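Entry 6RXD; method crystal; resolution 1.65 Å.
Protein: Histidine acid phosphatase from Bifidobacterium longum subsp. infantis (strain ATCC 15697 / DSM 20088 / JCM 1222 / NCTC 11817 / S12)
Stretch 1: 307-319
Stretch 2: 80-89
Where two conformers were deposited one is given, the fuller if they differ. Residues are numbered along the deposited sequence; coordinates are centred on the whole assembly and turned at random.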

ATOM      1  N   ASP A 307      19.033   1.941   6.292  1.00 11.55           N
ATOM      2  CA  ASP A 307      18.984   0.518   5.951  1.00 14.19           C
ATOM      3  C   ASP A 307      18.501  -0.312   7.140  1.00 12.56           C
ATOM      4  O   ASP A 307      17.685  -1.228   6.967  1.00 11.07           O
ATOM      5  CB  ASP A 307      20.342   0.011   5.452  1.00 10.81           C
ATOM      6  CG  ASP A 307      20.709   0.577   4.101  1.00 18.63           C
ATOM      7  OD1 ASP A 307      19.888   1.318   3.530  1.00 17.31           O
ATOM      8  OD2 ASP A 307      21.816   0.279   3.610  1.00 17.96           O
ATOM      9  N   LEU A 308      18.973   0.028   8.336  1.00 12.26           N
ATOM     10  CA  LEU A 308      18.565  -0.685   9.547  1.00 10.98           C
ATOM     11  C   LEU A 308      17.080  -0.441   9.816  1.00 11.83           C
ATOM     12  O   LEU A 308      16.347  -1.365  10.185  1.00 13.05           O
ATOM     13  CB  LEU A 308      19.411  -0.253  10.762  1.00 10.57           C
ATOM     14  CG  LEU A 308      19.184  -1.036  12.063  1.00 10.89           C
ATOM     15  CD1 LEU A 308      19.405  -2.515  11.792  1.00 16.13           C
ATOM     16  CD2 LEU A 308      20.150  -0.546  13.131  1.00 15.49           C
ATOM     17  N   TYR A 309      16.635   0.799   9.621  1.00  9.54           N
ATOM     18  CA  TYR A 309      15.217   1.111   9.754  1.00 11.11           C
ATOM     19  C   TYR A 309      14.392   0.322   8.743  1.00 10.90           C
ATOM     20  O   TYR A 309      13.317  -0.181   9.070  1.00 10.99           O
ATOM     21  CB  TYR A 309      14.970   2.614   9.599  1.00 10.13           C
ATOM     22  CG  TYR A 309      13.499   2.972   9.591  1.00 10.02           C
ATOM     23  CD1 TYR A 309      12.748   2.935  10.759  1.00  9.42           C
ATOM     24  CD2 TYR A 309      12.866   3.345   8.418  1.00 12.48           C
ATOM     25  CE1 TYR A 309      11.388   3.260  10.742  1.00 11.56           C
ATOM     26  CE2 TYR A 309      11.529   3.667   8.401  1.00 11.29           C
ATOM     27  CZ  TYR A 309      10.799   3.621   9.560  1.00 12.65           C
ATOM     28  OH  TYR A 309       9.462   3.942   9.516  1.00 14.13           O
ATOM     29  N   ASN A 310      14.883   0.196   7.510  1.00  8.86           N
ATOM     30  CA  ASN A 310      14.150  -0.596   6.520  1.00 10.41           C
ATOM     31  C   ASN A 310      14.018  -2.064   6.926  1.00 12.23           C
ATOM     32  O   ASN A 310      13.016  -2.716   6.613  1.00 12.11           O
ATOM     33  CB  ASN A 310      14.774  -0.467   5.122  1.00  9.81           C
ATOM     34  CG  ASN A 310      14.195   0.711   4.343  1.00 14.91           C
ATOM     35  OD1 ASN A 310      13.102   0.617   3.783  1.00 18.10           O
ATOM     36  ND2 ASN A 310      14.909   1.821   4.330  1.00 16.66           N
ATOM     37  N   LEU A 311      15.019  -2.591   7.621  1.00 10.20           N
ATOM     38  CA  LEU A 311      14.913  -3.976   8.087  1.00 11.09           C
ATOM     39  C   LEU A 311      13.909  -4.079   9.225  1.00 13.62           C
ATOM     40  O   LEU A 311      13.145  -5.038   9.295  1.00 12.93           O
ATOM     41  CB  LEU A 311      16.284  -4.530   8.508  1.00 11.09           C
ATOM     42  CG  LEU A 311      17.315  -4.675   7.383  1.00 10.57           C
ATOM     43  CD1 LEU A 311      18.557  -5.365   7.942  1.00 10.96           C
ATOM     44  CD2 LEU A 311      16.756  -5.464   6.203  1.00 13.25           C
ATOM     45  N   TYR A 312      13.899  -3.082  10.102  1.00 10.83           N
ATOM     46  CA  TYR A 312      12.935  -3.023  11.203  1.00 12.04           C
ATOM     47  C   TYR A 312      11.495  -3.025  10.701  1.00 13.13           C
ATOM     48  O   TYR A 312      10.631  -3.756  11.231  1.00 13.10           O
ATOM     49  CB  TYR A 312      13.228  -1.778  12.047  1.00 12.97           C
ATOM     50  CG  TYR A 312      12.127  -1.303  12.966  1.00 12.87           C
ATOM     51  CD1 TYR A 312      11.782  -2.018  14.108  1.00 15.43           C
ATOM     52  CD2 TYR A 312      11.474  -0.109  12.712  1.00 12.31           C
ATOM     53  CE1 TYR A 312      10.787  -1.563  14.956  1.00 15.67           C
ATOM     54  CE2 TYR A 312      10.481   0.359  13.554  1.00 15.01           C
ATOM     55  CZ  TYR A 312      10.143  -0.377  14.677  1.00 14.89           C
ATOM     56  OH  TYR A 312       9.154   0.075  15.529  1.00 20.48           O
ATOM     57  N   ILE A 313      11.213  -2.225   9.681  1.00 10.22           N
ATOM     58  CA  ILE A 313       9.838  -2.165   9.221  1.00 10.36           C
ATOM     59  C   ILE A 313       9.438  -3.396   8.410  1.00 11.83           C
ATOM     60  O   ILE A 313       8.298  -3.857   8.500  1.00 14.17           O
ATOM     61  CB  ILE A 313       9.522  -0.847   8.495  1.00 10.21           C
ATOM     62  CG1 ILE A 313      10.279  -0.761   7.170  1.00 10.18           C
ATOM     63  CG2 ILE A 313       9.842   0.337   9.406  1.00 14.40           C
ATOM     64  CD1 ILE A 313      10.067   0.578   6.430  1.00 13.95           C
ATOM     65  N   ILE A 314      10.366  -3.947   7.630  1.00 11.37           N
ATOM     66  CA  ILE A 314      10.051  -5.170   6.887  1.00 10.36           C
ATOM     67  C   ILE A 314       9.918  -6.362   7.846  1.00 11.19           C
ATOM     68  O   ILE A 314       9.134  -7.272   7.608  1.00 12.31           O
ATOM     69  CB  ILE A 314      11.074  -5.439   5.765  1.00 13.18           C
ATOM     70  CG1 ILE A 314      10.936  -4.387   4.662  1.00 20.13           C
ATOM     71  CG2 ILE A 314      10.854  -6.796   5.115  1.00 14.56           C
ATOM     72  CD1 ILE A 314       9.636  -4.491   3.857  1.00 24.02           C
ATOM     73  N   ALA A 315      10.684  -6.344   8.933  1.00 11.65           N
ATOM     74  CA  ALA A 315      10.598  -7.396   9.951  1.00 13.15           C
ATOM     75  C   ALA A 315       9.182  -7.502  10.492  1.00 17.43           C
ATOM     76  O   ALA A 315       8.699  -8.604  10.753  1.00 14.68           O
ATOM     77  CB  ALA A 315      11.562  -7.130  11.080  1.00 13.80           C
ATOM     78  N   ALA A 316       8.512  -6.365  10.664  1.00 12.92           N
ATOM     79  CA  ALA A 316       7.124  -6.386  11.137  1.00 12.28           C
ATOM     80  C   ALA A 316       6.221  -7.099  10.136  1.00 13.37           C
ATOM     81  O   ALA A 316       5.271  -7.788  10.518  1.00 15.77           O
ATOM     82  CB  ALA A 316       6.620  -4.973  11.389  1.00 13.55           C
ATOM     83  N   ASP A 317       6.503  -6.904   8.852  1.00 10.98           N
ATOM     84  CA  ASP A 317       5.723  -7.524   7.781  1.00 10.79           C
ATOM     85  C   ASP A 317       6.040  -8.998   7.681  1.00 11.35           C
ATOM     86  O   ASP A 317       5.241  -9.775   7.151  1.00 13.61           O
ATOM     87  CB  ASP A 317       6.035  -6.839   6.447  1.00 11.14           C
ATOM     88  CG  ASP A 317       5.529  -5.419   6.396  1.00 14.00           C
ATOM     89  OD1 ASP A 317       5.764  -4.747   5.373  1.00 12.26           O
ATOM     90  OD2 ASP A 317       4.877  -4.987   7.377  1.00 15.29           O
ATOM     91  N   MET A 318       7.208  -9.382   8.195  1.00 10.74           N
ATOM     92  CA  MET A 318       7.650 -10.774   8.155  1.00 10.83           C
ATOM     93  C   MET A 318       7.462 -11.462   9.500  1.00 12.87           C
ATOM     94  O   MET A 318       8.191 -12.400   9.848  1.00 14.51           O
ATOM     95  CB  MET A 318       9.114 -10.878   7.711  1.00 11.62           C
ATOM     96  CG  MET A 318       9.361 -10.226   6.354  1.00 14.71           C
ATOM     97  SD  MET A 318      10.991 -10.634   5.687  1.00 17.51           S
ATOM     98  CE  MET A 318      10.746 -12.353   5.228  1.00 22.19           C
ATOM     99  N   HIS A 319       6.482 -10.989  10.259  1.00 12.43           N
ATOM    100  CA  HIS A 319       6.197 -11.557  11.571  1.00 13.00           C
ATOM    101  C   HIS A 319       6.037 -13.075  11.539  1.00 14.07           C
ATOM    102  O   HIS A 319       6.540 -13.776  12.421  1.00 14.61           O
ATOM    103  CB  HIS A 319       4.936 -10.903  12.141  1.00 15.17           C
ATOM    104  CG  HIS A 319       4.564 -11.403  13.499  1.00 24.32           C
ATOM    105  ND1 HIS A 319       3.748 -12.497  13.688  1.00 33.32           N
ATOM    106  CD2 HIS A 319       4.903 -10.964  14.735  1.00 34.46           C
ATOM    107  CE1 HIS A 319       3.598 -12.710  14.984  1.00 27.00           C
ATOM    108  NE2 HIS A 319       4.289 -11.794  15.640  1.00 32.15           N
TER
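Stretch 2 80-89: EFVKNLSGIT

Helices that pack without hydrogen bonds between them tend to meet along one stripe of residues spaced three or four apart, and the segment from Glu80 to Thr89 is a compact example. It is helical throughout, part of a longer helix, and the amides from Asn84 onward bond four residues back, as in Leu85 N to Phe81 O at 3.1 Å. It runs in broadly the same sense as the helix of stretch 1, at a crossing angle of 51°, with the axes 11.6 Å apart at closest approach. No hydrogen bond links the two stretches, which together bury 290 Å².

Contact begins at Phe81, whose side chain leaves the backbone sideways but brings CE1 to 4.1 Å from Leu308 CD1. The next three residues, Val82, Lys83 and Asn84, make no contact. One turn on from Phe81, Leu85 also starts sideways, and its CD2 comes 3.5 Å from Leu311 CD1. Ser86 and Gly87 stand clear, the former returning its OG to Val82 O at 3.0 Å. Ile88 then points toward the partner and has the largest covered area: its CD1 lies 3.9 Å from Leu311 O and 4.2 Å from Ala315 CB, while its CG1 is 4.1 Å from Met318 SD. The small alanine accompanies the backbone's near approach, with Ile88 CA 7.3 Å from Ala315 CA. Thr89 points away.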

ATOM      1  N   GLU A  80      24.610 -10.452  18.392  1.00 14.22           N
ATOM      2  CA  GLU A  80      23.177 -10.212  18.231  0.66 17.17           C
ATOM      3  C   GLU A  80      22.872  -9.540  16.897  1.00 14.13           C
ATOM      4  O   GLU A  80      21.894  -9.912  16.226  1.00 13.21           O
ATOM      5  CB  GLU A  80      22.592  -9.403  19.399  0.66 16.01           C
ATOM      6  CG  GLU A  80      21.112  -9.052  19.248  0.66 19.08           C
ATOM      7  CD  GLU A  80      20.182 -10.236  19.474  0.66 18.39           C
ATOM      8  OE1 GLU A  80      20.659 -11.328  19.859  0.66 26.54           O
ATOM      9  OE2 GLU A  80      18.960 -10.073  19.276  0.66 20.67           O
ATOM     10  N   PHE A  81      23.709  -8.596  16.491  1.00 14.43           N
ATOM     11  CA  PHE A  81      23.514  -7.897  15.221  1.00 12.75           C
ATOM     12  C   PHE A  81      23.629  -8.879  14.051  1.00 13.56           C
ATOM     13  O   PHE A  81      22.775  -8.912  13.166  1.00 13.16           O
ATOM     14  CB  PHE A  81      24.538  -6.769  15.098  1.00 12.27           C
ATOM     15  CG  PHE A  81      24.278  -5.821  13.958  1.00 10.60           C
ATOM     16  CD1 PHE A  81      23.198  -4.952  13.990  1.00 16.38           C
ATOM     17  CD2 PHE A  81      25.127  -5.792  12.869  1.00 13.38           C
ATOM     18  CE1 PHE A  81      22.967  -4.079  12.934  1.00 17.77           C
ATOM     19  CE2 PHE A  81      24.913  -4.914  11.819  1.00 14.93           C
ATOM     20  CZ  PHE A  81      23.838  -4.060  11.852  1.00 13.17           C
ATOM     21  N   VAL A  82      24.670  -9.712  14.058  1.00 13.49           N
ATOM     22  CA  VAL A  82      24.870 -10.694  12.997  0.72 16.30           C
ATOM     23  C   VAL A  82      23.736 -11.730  12.984  1.00 14.46           C
ATOM     24  O   VAL A  82      23.291 -12.177  11.928  1.00 15.37           O
ATOM     25  CB  VAL A  82      26.258 -11.379  13.124  0.72 16.37           C
ATOM     26  CG1 VAL A  82      26.437 -12.458  12.059  0.72 14.33           C
ATOM     27  CG2 VAL A  82      27.374 -10.343  13.024  0.72 15.64           C
ATOM     28  N   LYS A  83      23.251 -12.106  14.168  1.00 13.35           N
ATOM     29  CA  LYS A  83      22.129 -13.057  14.252  1.00 14.15           C
ATOM     30  C   LYS A  83      20.858 -12.477  13.628  1.00 14.64           C
ATOM     31  O   LYS A  83      20.112 -13.174  12.929  1.00 14.89           O
ATOM     32  CB  LYS A  83      21.840 -13.442  15.708  1.00 15.30           C
ATOM     33  CG  LYS A  83      20.670 -14.417  15.863  1.00 19.82           C
ATOM     34  CD  LYS A  83      20.375 -14.751  17.334  1.00 21.94           C
ATOM     35  CE  LYS A  83      19.155 -15.669  17.435  1.00 28.82           C
ATOM     36  NZ  LYS A  83      18.783 -15.968  18.844  0.55 30.63           N
ATOM     37  N   ASN A  84      20.603 -11.199  13.892  1.00 12.39           N
ATOM     38  CA  ASN A  84      19.405 -10.551  13.354  1.00 10.91           C
ATOM     39  C   ASN A  84      19.465 -10.506  11.833  1.00 11.82           C
ATOM     40  O   ASN A  84      18.493 -10.840  11.141  1.00 13.61           O
ATOM     41  CB  ASN A  84      19.249  -9.129  13.921  1.00 13.50           C
ATOM     42  CG  ASN A  84      18.746  -9.129  15.348  1.00 16.50           C
ATOM     43  OD1 ASN A  84      17.978 -10.005  15.734  1.00 18.89           O
ATOM     44  ND2 ASN A  84      19.192  -8.163  16.145  1.00 16.76           N
ATOM     45  N   LEU A  85      20.625 -10.119  11.314  1.00 11.30           N
ATOM     46  CA  LEU A  85      20.801 -10.025   9.861  1.00 13.73           C
ATOM     47  C   LEU A  85      20.694 -11.393   9.204  1.00 14.44           C
ATOM     48  O   LEU A  85      19.969 -11.554   8.229  1.00 14.18           O
ATOM     49  CB  LEU A  85      22.140  -9.375   9.504  1.00 12.31           C
ATOM     50  CG  LEU A  85      22.362  -7.921   9.918  1.00 11.44           C
ATOM     51  CD1 LEU A  85      23.797  -7.515   9.622  1.00 11.80           C
ATOM     52  CD2 LEU A  85      21.417  -7.027   9.173  1.00 15.83           C
ATOM     53  N   SER A  86      21.397 -12.395   9.743  1.00 12.10           N
ATOM     54  CA  SER A  86      21.342 -13.756   9.203  0.51 14.56           C
ATOM     55  C   SER A  86      19.920 -14.292   9.205  1.00 17.68           C
ATOM     56  O   SER A  86      19.488 -14.967   8.272  1.00 16.00           O
ATOM     57  CB  SER A  86      22.238 -14.692  10.016  0.51 19.91           C
ATOM     58  OG  SER A  86      23.593 -14.340   9.858  0.51 18.82           O
ATOM     59  N   GLY A  87      19.188 -13.984  10.277  1.00 14.50           N
ATOM     60  CA  GLY A  87      17.818 -14.442  10.421  1.00 16.43           C
ATOM     61  C   GLY A  87      16.865 -13.872   9.382  1.00 15.71           C
ATOM     62  O   GLY A  87      16.082 -14.616   8.794  1.00 14.21           O
ATOM     63  N   ILE A  88      16.908 -12.560   9.149  1.00 12.49           N
ATOM     64  CA  ILE A  88      15.991 -11.981   8.167  1.00 12.50           C
ATOM     65  C   ILE A  88      16.382 -12.393   6.744  1.00 14.93           C
ATOM     66  O   ILE A  88      15.527 -12.591   5.871  1.00 14.87           O
ATOM     67  CB  ILE A  88      15.831 -10.441   8.318  1.00 14.61           C
ATOM     68  CG1 ILE A  88      14.593  -9.965   7.545  1.00 15.61           C
ATOM     69  CG2 ILE A  88      17.079  -9.700   7.851  1.00 14.46           C
ATOM     70  CD1 ILE A  88      14.022  -8.646   8.038  0.66 15.48           C
ATOM     71  N   THR A  89      17.676 -12.567   6.517  1.00 13.63           N
ATOM     72  CA  THR A  89      18.129 -13.044   5.218  1.00 12.04           C
ATOM     73  C   THR A  89      17.637 -14.470   4.984  1.00 12.38           C
ATOM     74  O   THR A  89      17.095 -14.786   3.923  1.00 13.52           O
ATOM     75  CB  THR A  89      19.651 -12.953   5.124  1.00 11.80           C
ATOM     76  OG1 THR A  89      20.018 -11.572   5.137  1.00 13.44           O
ATOM     77  CG2 THR A  89      20.180 -13.610   3.832  1.00 14.72           C
TER